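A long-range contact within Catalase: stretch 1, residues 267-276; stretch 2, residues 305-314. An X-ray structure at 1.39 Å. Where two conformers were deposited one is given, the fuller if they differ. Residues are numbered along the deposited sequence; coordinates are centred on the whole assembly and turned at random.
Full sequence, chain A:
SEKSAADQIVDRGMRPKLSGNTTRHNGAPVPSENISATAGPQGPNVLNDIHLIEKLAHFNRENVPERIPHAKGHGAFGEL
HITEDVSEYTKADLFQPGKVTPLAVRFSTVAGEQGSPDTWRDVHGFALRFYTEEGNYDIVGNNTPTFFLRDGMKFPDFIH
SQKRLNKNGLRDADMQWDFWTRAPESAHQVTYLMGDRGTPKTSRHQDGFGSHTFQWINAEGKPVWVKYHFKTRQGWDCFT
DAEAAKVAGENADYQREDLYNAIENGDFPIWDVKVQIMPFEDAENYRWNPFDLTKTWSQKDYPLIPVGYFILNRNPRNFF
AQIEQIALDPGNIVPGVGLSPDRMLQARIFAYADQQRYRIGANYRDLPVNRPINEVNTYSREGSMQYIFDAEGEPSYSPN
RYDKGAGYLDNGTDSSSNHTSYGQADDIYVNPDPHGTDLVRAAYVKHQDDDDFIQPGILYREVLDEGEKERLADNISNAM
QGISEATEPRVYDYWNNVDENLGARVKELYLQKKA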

ATOM      1  N   ASP A 267     -31.686  12.347 -22.852  1.00 13.93           N
ATOM      2  CA  ASP A 267     -32.797  12.279 -21.909  0.51 14.23           C
ATOM      3  C   ASP A 267     -32.277  12.547 -20.499  1.00 13.25           C
ATOM      4  O   ASP A 267     -32.245  11.648 -19.646  1.00 14.18           O
ATOM      5  CB  ASP A 267     -33.472  10.905 -21.995  0.51 14.45           C
ATOM      6  CG  ASP A 267     -34.774  10.835 -21.215  0.51 15.23           C
ATOM      7  OD1 ASP A 267     -35.323  11.896 -20.854  0.51 14.84           O
ATOM      8  OD2 ASP A 267     -35.257   9.706 -20.973  0.51 19.68           O
ATOM      9  N   PHE A 268     -31.866  13.786 -20.262  1.00 12.15           N
ATOM     10  CA  PHE A 268     -31.193  14.140 -19.020  1.00 11.71           C
ATOM     11  C   PHE A 268     -32.144  14.100 -17.827  1.00 12.10           C
ATOM     12  O   PHE A 268     -33.142  14.815 -17.811  1.00 14.17           O
ATOM     13  CB  PHE A 268     -30.591  15.541 -19.136  1.00 12.15           C
ATOM     14  CG  PHE A 268     -29.688  15.730 -20.333  1.00 12.15           C
ATOM     15  CD1 PHE A 268     -28.738  14.772 -20.684  1.00 12.20           C
ATOM     16  CD2 PHE A 268     -29.794  16.877 -21.110  1.00 14.51           C
ATOM     17  CE1 PHE A 268     -27.906  14.967 -21.786  1.00 13.79           C
ATOM     18  CE2 PHE A 268     -28.977  17.075 -22.203  1.00 14.83           C
ATOM     19  CZ  PHE A 268     -28.027  16.118 -22.543  1.00 15.01           C
ATOM     20  N   PRO A 269     -31.833  13.276 -16.813  1.00 10.12           N
ATOM     21  CA  PRO A 269     -32.705  13.201 -15.637  1.00  9.56           C
ATOM     22  C   PRO A 269     -32.550  14.422 -14.732  1.00 10.32           C
ATOM     23  O   PRO A 269     -31.446  14.983 -14.602  1.00 11.53           O
ATOM     24  CB  PRO A 269     -32.228  11.933 -14.924  1.00 10.35           C
ATOM     25  CG  PRO A 269     -30.789  11.821 -15.295  1.00 10.75           C
ATOM     26  CD  PRO A 269     -30.700  12.338 -16.720  1.00 11.26           C
ATOM     27  N   ILE A 270     -33.661  14.824 -14.119  1.00 10.59           N
ATOM     28  CA  ILE A 270     -33.719  16.019 -13.292  1.00 11.26           C
ATOM     29  C   ILE A 270     -34.332  15.678 -11.938  1.00 10.43           C
ATOM     30  O   ILE A 270     -35.210  14.813 -11.843  1.00 11.32           O
ATOM     31  CB  ILE A 270     -34.562  17.116 -13.989  1.00 12.06           C
ATOM     32  CG1 ILE A 270     -33.913  17.526 -15.313  1.00 14.38           C
ATOM     33  CG2 ILE A 270     -34.745  18.332 -13.095  1.00 13.50           C
ATOM     34  CD1 ILE A 270     -34.843  18.278 -16.233  1.00 17.43           C
ATOM     35  N   TRP A 271     -33.843  16.335 -10.891  1.00 10.32           N
ATOM     36  CA  TRP A 271     -34.446  16.265  -9.566  1.00  9.88           C
ATOM     37  C   TRP A 271     -34.691  17.673  -9.054  1.00 10.28           C
ATOM     38  O   TRP A 271     -33.836  18.550  -9.205  1.00 11.64           O
ATOM     39  CB  TRP A 271     -33.510  15.571  -8.578  1.00 10.12           C
ATOM     40  CG  TRP A 271     -33.434  14.080  -8.713  1.00  9.34           C
ATOM     41  CD1 TRP A 271     -34.051  13.153  -7.918  1.00  9.97           C
ATOM     42  CD2 TRP A 271     -32.704  13.337  -9.701  1.00  9.29           C
ATOM     43  NE1 TRP A 271     -33.752  11.879  -8.352  1.00 10.40           N
ATOM     44  CE2 TRP A 271     -32.920  11.965  -9.438  1.00  9.78           C
ATOM     45  CE3 TRP A 271     -31.881  13.698 -10.775  1.00 10.08           C
ATOM     46  CZ2 TRP A 271     -32.344  10.953 -10.210  1.00  9.79           C
ATOM     47  CZ3 TRP A 271     -31.306  12.691 -11.546  1.00 11.26           C
ATOM     48  CH2 TRP A 271     -31.540  11.332 -11.258  1.00 10.88           C
ATOM     49  N   ASP A 272     -35.848  17.889  -8.440  1.00 11.95           N
ATOM     50  CA  ASP A 272     -36.096  19.152  -7.753  1.00 12.76           C
ATOM     51  C   ASP A 272     -35.504  19.118  -6.343  1.00 12.37           C
ATOM     52  O   ASP A 272     -35.744  18.182  -5.582  1.00 14.79           O
ATOM     53  CB  ASP A 272     -37.589  19.465  -7.730  1.00 13.89           C
ATOM     54  CG  ASP A 272     -38.112  19.822  -9.102  1.00 14.77           C
ATOM     55  OD1 ASP A 272     -37.791  20.933  -9.580  1.00 18.37           O
ATOM     56  OD2 ASP A 272     -38.820  18.991  -9.709  1.00 19.55           O
ATOM     57  N   VAL A 273     -34.704  20.133  -6.021  1.00 11.51           N
ATOM     58  CA  VAL A 273     -34.035  20.232  -4.722  1.00 11.86           C
ATOM     59  C   VAL A 273     -34.912  20.994  -3.738  1.00 11.70           C
ATOM     60  O   VAL A 273     -35.267  22.148  -3.980  1.00 11.63           O
ATOM     61  CB  VAL A 273     -32.676  20.953  -4.845  1.00 12.59           C
ATOM     62  CG1 VAL A 273     -32.011  21.076  -3.480  1.00 14.58           C
ATOM     63  CG2 VAL A 273     -31.764  20.213  -5.820  1.00 14.05           C
ATOM     64  N   LYS A 274     -35.270  20.342  -2.639  1.00 12.76           N
ATOM     65  CA  LYS A 274     -36.128  20.949  -1.629  1.00 12.26           C
ATOM     66  C   LYS A 274     -35.549  20.688  -0.244  1.00 12.76           C
ATOM     67  O   LYS A 274     -34.727  19.783  -0.065  1.00 12.62           O
ATOM     68  CB  LYS A 274     -37.559  20.394  -1.721  1.00 13.97           C
ATOM     69  CG  LYS A 274     -38.157  20.416  -3.127  1.00 14.15           C
ATOM     70  CD  LYS A 274     -39.619  19.982  -3.137  1.00 15.55           C
ATOM     71  CE  LYS A 274     -40.173  19.949  -4.559  1.00 17.85           C
ATOM     72  NZ  LYS A 274     -40.182  21.302  -5.177  1.00 20.29           N
ATOM     73  N   VAL A 275     -35.957  21.493   0.729  1.00 12.59           N
ATOM     74  CA  VAL A 275     -35.564  21.271   2.111  1.00 11.17           C
ATOM     75  C   VAL A 275     -36.756  21.337   3.049  1.00 12.08           C
ATOM     76  O   VAL A 275     -37.744  22.016   2.771  1.00 13.79           O
ATOM     77  CB  VAL A 275     -34.513  22.297   2.596  1.00 12.33           C
ATOM     78  CG1 VAL A 275     -33.145  21.976   1.998  1.00 14.06           C
ATOM     79  CG2 VAL A 275     -34.944  23.735   2.267  1.00 13.19           C
ATOM     80  N   GLN A 276     -36.664  20.600   4.150  1.00 11.70           N
ATOM     81  CA  GLN A 276     -37.476  20.883   5.323  1.00 11.07           C
ATOM     82  C   GLN A 276     -36.643  21.791   6.205  1.00 10.70           C
ATOM     83  O   GLN A 276     -35.434  21.590   6.343  1.00 11.42           O
ATOM     84  CB  GLN A 276     -37.810  19.603   6.088  1.00 11.84           C
ATOM     85  CG  GLN A 276     -38.688  18.624   5.333  1.00 11.14           C
ATOM     86  CD  GLN A 276     -38.882  17.334   6.087  1.00 12.00           C
ATOM     87  OE1 GLN A 276     -37.961  16.522   6.190  1.00 12.88           O
ATOM     88  NE2 GLN A 276     -40.083  17.134   6.629  1.00 12.36           N
ATOM     89  N   ILE A 305     -39.775  22.860   1.106  1.00 13.27           N
ATOM     90  CA  ILE A 305     -39.568  24.222   0.616  1.00 13.66           C
ATOM     91  C   ILE A 305     -38.626  24.158  -0.586  1.00 13.67           C
ATOM     92  O   ILE A 305     -37.542  23.592  -0.491  1.00 13.27           O
ATOM     93  CB  ILE A 305     -38.939  25.130   1.704  1.00 16.17           C
ATOM     94  CG1 ILE A 305     -39.956  25.499   2.782  1.00 19.87           C
ATOM     95  CG2 ILE A 305     -38.442  26.428   1.103  1.00 17.27           C
ATOM     96  CD1 ILE A 305     -40.167  24.473   3.811  1.00 29.70           C
ATOM     97  N   PRO A 306     -39.030  24.732  -1.730  1.00 14.02           N
ATOM     98  CA  PRO A 306     -38.220  24.589  -2.949  1.00 14.49           C
ATOM     99  C   PRO A 306     -36.942  25.425  -2.939  1.00 14.63           C
ATOM    100  O   PRO A 306     -36.919  26.516  -2.371  1.00 14.47           O
ATOM    101  CB  PRO A 306     -39.162  25.086  -4.048  1.00 14.11           C
ATOM    102  CG  PRO A 306     -40.053  26.073  -3.347  1.00 14.66           C
ATOM    103  CD  PRO A 306     -40.285  25.461  -1.986  1.00 15.78           C
ATOM    104  N   VAL A 307     -35.890  24.905  -3.569  1.00 12.56           N
ATOM    105  CA  VAL A 307     -34.602  25.586  -3.638  1.00 12.00           C
ATOM    106  C   VAL A 307     -34.194  25.761  -5.098  1.00 11.35           C
ATOM    107  O   VAL A 307     -33.787  26.849  -5.521  1.00 12.40           O
ATOM    108  CB  VAL A 307     -33.498  24.798  -2.887  1.00 12.35           C
ATOM    109  CG1 VAL A 307     -32.153  25.494  -3.035  1.00 12.99           C
ATOM    110  CG2 VAL A 307     -33.867  24.633  -1.416  1.00 14.49           C
ATOM    111  N   GLY A 308     -34.303  24.684  -5.869  1.00 11.40           N
ATOM    112  CA  GLY A 308     -33.860  24.690  -7.255  1.00 11.32           C
ATOM    113  C   GLY A 308     -33.967  23.298  -7.840  1.00 11.55           C
ATOM    114  O   GLY A 308     -34.797  22.510  -7.392  1.00 11.97           O
ATOM    115  N   TYR A 309     -33.156  22.993  -8.850  1.00 11.36           N
ATOM    116  CA  TYR A 309     -33.142  21.652  -9.424  1.00 11.71           C
ATOM    117  C   TYR A 309     -31.723  21.296  -9.828  1.00 11.46           C
ATOM    118  O   TYR A 309     -30.871  22.177  -9.977  1.00 11.65           O
ATOM    119  CB  TYR A 309     -34.073  21.558 -10.643  1.00 12.41           C
ATOM    120  CG  TYR A 309     -33.593  22.327 -11.863  1.00 12.77           C
ATOM    121  CD1 TYR A 309     -33.935  23.663 -12.050  1.00 14.08           C
ATOM    122  CD2 TYR A 309     -32.805  21.713 -12.833  1.00 12.54           C
ATOM    123  CE1 TYR A 309     -33.493  24.369 -13.165  1.00 13.98           C
ATOM    124  CE2 TYR A 309     -32.356  22.403 -13.947  1.00 14.92           C
ATOM    125  CZ  TYR A 309     -32.703  23.731 -14.114  1.00 15.44           C
ATOM    126  OH  TYR A 309     -32.253  24.411 -15.231  1.00 16.96           O
ATOM    127  N   PHE A 310     -31.460  20.008 -10.020  1.00 11.51           N
ATOM    128  CA  PHE A 310     -30.219  19.615 -10.671  1.00 12.22           C
ATOM    129  C   PHE A 310     -30.509  18.664 -11.826  1.00 11.58           C
ATOM    130  O   PHE A 310     -31.543  17.986 -11.853  1.00 11.23           O
ATOM    131  CB  PHE A 310     -29.149  19.091  -9.686  1.00 10.97           C
ATOM    132  CG  PHE A 310     -29.447  17.747  -9.075  1.00 11.35           C
ATOM    133  CD1 PHE A 310     -29.209  16.575  -9.783  1.00 14.09           C
ATOM    134  CD2 PHE A 310     -29.903  17.654  -7.762  1.00 13.59           C
ATOM    135  CE1 PHE A 310     -29.450  15.335  -9.209  1.00 14.31           C
ATOM    136  CE2 PHE A 310     -30.154  16.416  -7.180  1.00 15.57           C
ATOM    137  CZ  PHE A 310     -29.929  15.257  -7.908  1.00 15.12           C
ATOM    138  N   ILE A 311     -29.605  18.662 -12.797  1.00 10.26           N
ATOM    139  CA  ILE A 311     -29.764  17.908 -14.029  1.00 10.43           C
ATOM    140  C   ILE A 311     -28.474  17.143 -14.299  1.00 10.12           C
ATOM    141  O   ILE A 311     -27.381  17.652 -14.035  1.00 10.65           O
ATOM    142  CB  ILE A 311     -30.121  18.864 -15.207  1.00 11.41           C
ATOM    143  CG1 ILE A 311     -30.361  18.096 -16.508  1.00 12.42           C
ATOM    144  CG2 ILE A 311     -29.071  19.972 -15.370  1.00 12.68           C
ATOM    145  CD1 ILE A 311     -30.954  18.960 -17.620  1.00 16.06           C
ATOM    146  N   LEU A 312     -28.599  15.907 -14.775  1.00  9.72           N
ATOM    147  CA  LEU A 312     -27.418  15.124 -15.126  1.00  8.96           C
ATOM    148  C   LEU A 312     -27.288  15.148 -16.642  1.00  9.40           C
ATOM    149  O   LEU A 312     -28.129  14.574 -17.352  1.00 10.82           O
ATOM    150  CB  LEU A 312     -27.534  13.684 -14.620  1.00  9.53           C
ATOM    151  CG  LEU A 312     -27.816  13.535 -13.122  1.00  9.12           C
ATOM    152  CD1 LEU A 312     -27.878  12.060 -12.723  1.00 10.65           C
ATOM    153  CD2 LEU A 312     -26.774  14.279 -12.297  1.00 10.20           C
ATOM    154  N   ASN A 313     -26.250  15.818 -17.139  1.00  9.95           N
ATOM    155  CA  ASN A 313     -26.107  15.998 -18.584  1.00  9.90           C
ATOM    156  C   ASN A 313     -24.745  15.620 -19.168  1.00 11.00           C
ATOM    157  O   ASN A 313     -24.452  15.954 -20.313  1.00 12.59           O
ATOM    158  CB  ASN A 313     -26.488  17.432 -18.997  1.00 12.50           C
ATOM    159  CG  ASN A 313     -25.570  18.488 -18.392  1.00 13.49           C
ATOM    160  OD1 ASN A 313     -24.574  18.170 -17.728  1.00 12.60           O
ATOM    161  ND2 ASN A 313     -25.901  19.757 -18.623  1.00 15.90           N
ATOM    162  N   ARG A 314     -23.921  14.915 -18.399  1.00 10.68           N
ATOM    163  CA  ARG A 314     -22.606  14.531 -18.887  1.00  9.74           C
ATOM    164  C   ARG A 314     -22.200  13.177 -18.327  1.00  9.32           C
ATOM    165  O   ARG A 314     -22.145  12.994 -17.108  1.00 10.41           O
ATOM    166  CB  ARG A 314     -21.577  15.603 -18.505  1.00 10.62           C
ATOM    167  CG  ARG A 314     -20.108  15.199 -18.742  1.00 12.23           C
ATOM    168  CD  ARG A 314     -19.750  15.098 -20.235  1.00 13.70           C
ATOM    169  NE  ARG A 314     -19.917  16.392 -20.888  1.00 14.03           N
ATOM    170  CZ  ARG A 314     -20.825  16.661 -21.821  1.00 16.64           C
ATOM    171  NH1 ARG A 314     -21.635  15.707 -22.266  1.00 17.93           N
ATOM    172  NH2 ARG A 314     -20.908  17.887 -22.325  1.00 18.23           N
TER
HETATM  173  O   HOH W   1     -37.839  23.214  -8.353  1.00 26.84           O

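What holds the two backbones together? The strands of residues 270-276 and 305-314 run antiparallel, their directions 153° apart, and a ladder of main-chain hydrogen bonds joins them. Trp271 and Phe310 form a reciprocal pair, Trp271 N to Phe310 O at 3.0 Å and Phe310 N to Trp271 O at 2.9 Å. Val275 and Ile305 do the same, with Val275 N to Ile305 O at 2.9 Å and Ile305 N to Val275 O at 2.8 Å. The ladder reaches beyond the first strand into the preceding loop, where Leu312 N donates to Pro269 O at 3.0 Å. Between these rungs the strands come close enough for CA-H...O contacts, such as Ile270 CA to Phe310 O at 3.3 Å.

Where does the regular ladder break? A beta bulge shifts the register by one residue between Val273 and Lys274, so that Val273 faces Gly308 while Lys274 pairs with Pro306, and Val307 is the extra residue. Val273 O accepts from two successive amides: Val307 N at 2.9 Å, and Gly308 N through a weak bond at 3.3 Å. In return, Val273 N donates to Gly308 O at 2.7 Å, the shortest hydrogen bond across the strands. Next to the bulge, Pro306, which has no amide hydrogen to give, pairs with Lys274 at a non-hydrogen-bonded position.

How do the aromatic rings pack? The five-membered ring of Trp271 and the ring of Phe310 lie nearly parallel, at 17°, but their centroids are 5.2 Å apart and the rings are slid so far that they barely overlap. A CH-pi contact supplements this pairing: Trp271 CB lies over the Phe310 ring, 3.9 Å from its centroid. Val273 CG2 meets the edge of that same ring, 3.7 Å from Phe310 CD2. Near the other end, Asn313 CB stands almost directly above the Phe268 ring, 3.7 Å from its centroid and only 5° off the normal.

What do the remaining side chains add? Val275, on the sheet face shared by Trp271, Val273 and Phe310, touches Val307, whose CA-to-CB bond points toward the first strand, with Val275 CG2 3.9 Å from Val307 CG2, carrying the apolar packing alongside the bulge. The opposite face carries Ile270 and Ile311, whose CG1 atoms meet at 3.8 Å, as well as Asp272 and Tyr309. Here a polar link appears: the O atom of a water lies 2.6 Å from Asp272 OD1 and 3.3 Å from Gly308 O, with geometry suited to donating to either, although more acceptors are in reach than it has protons.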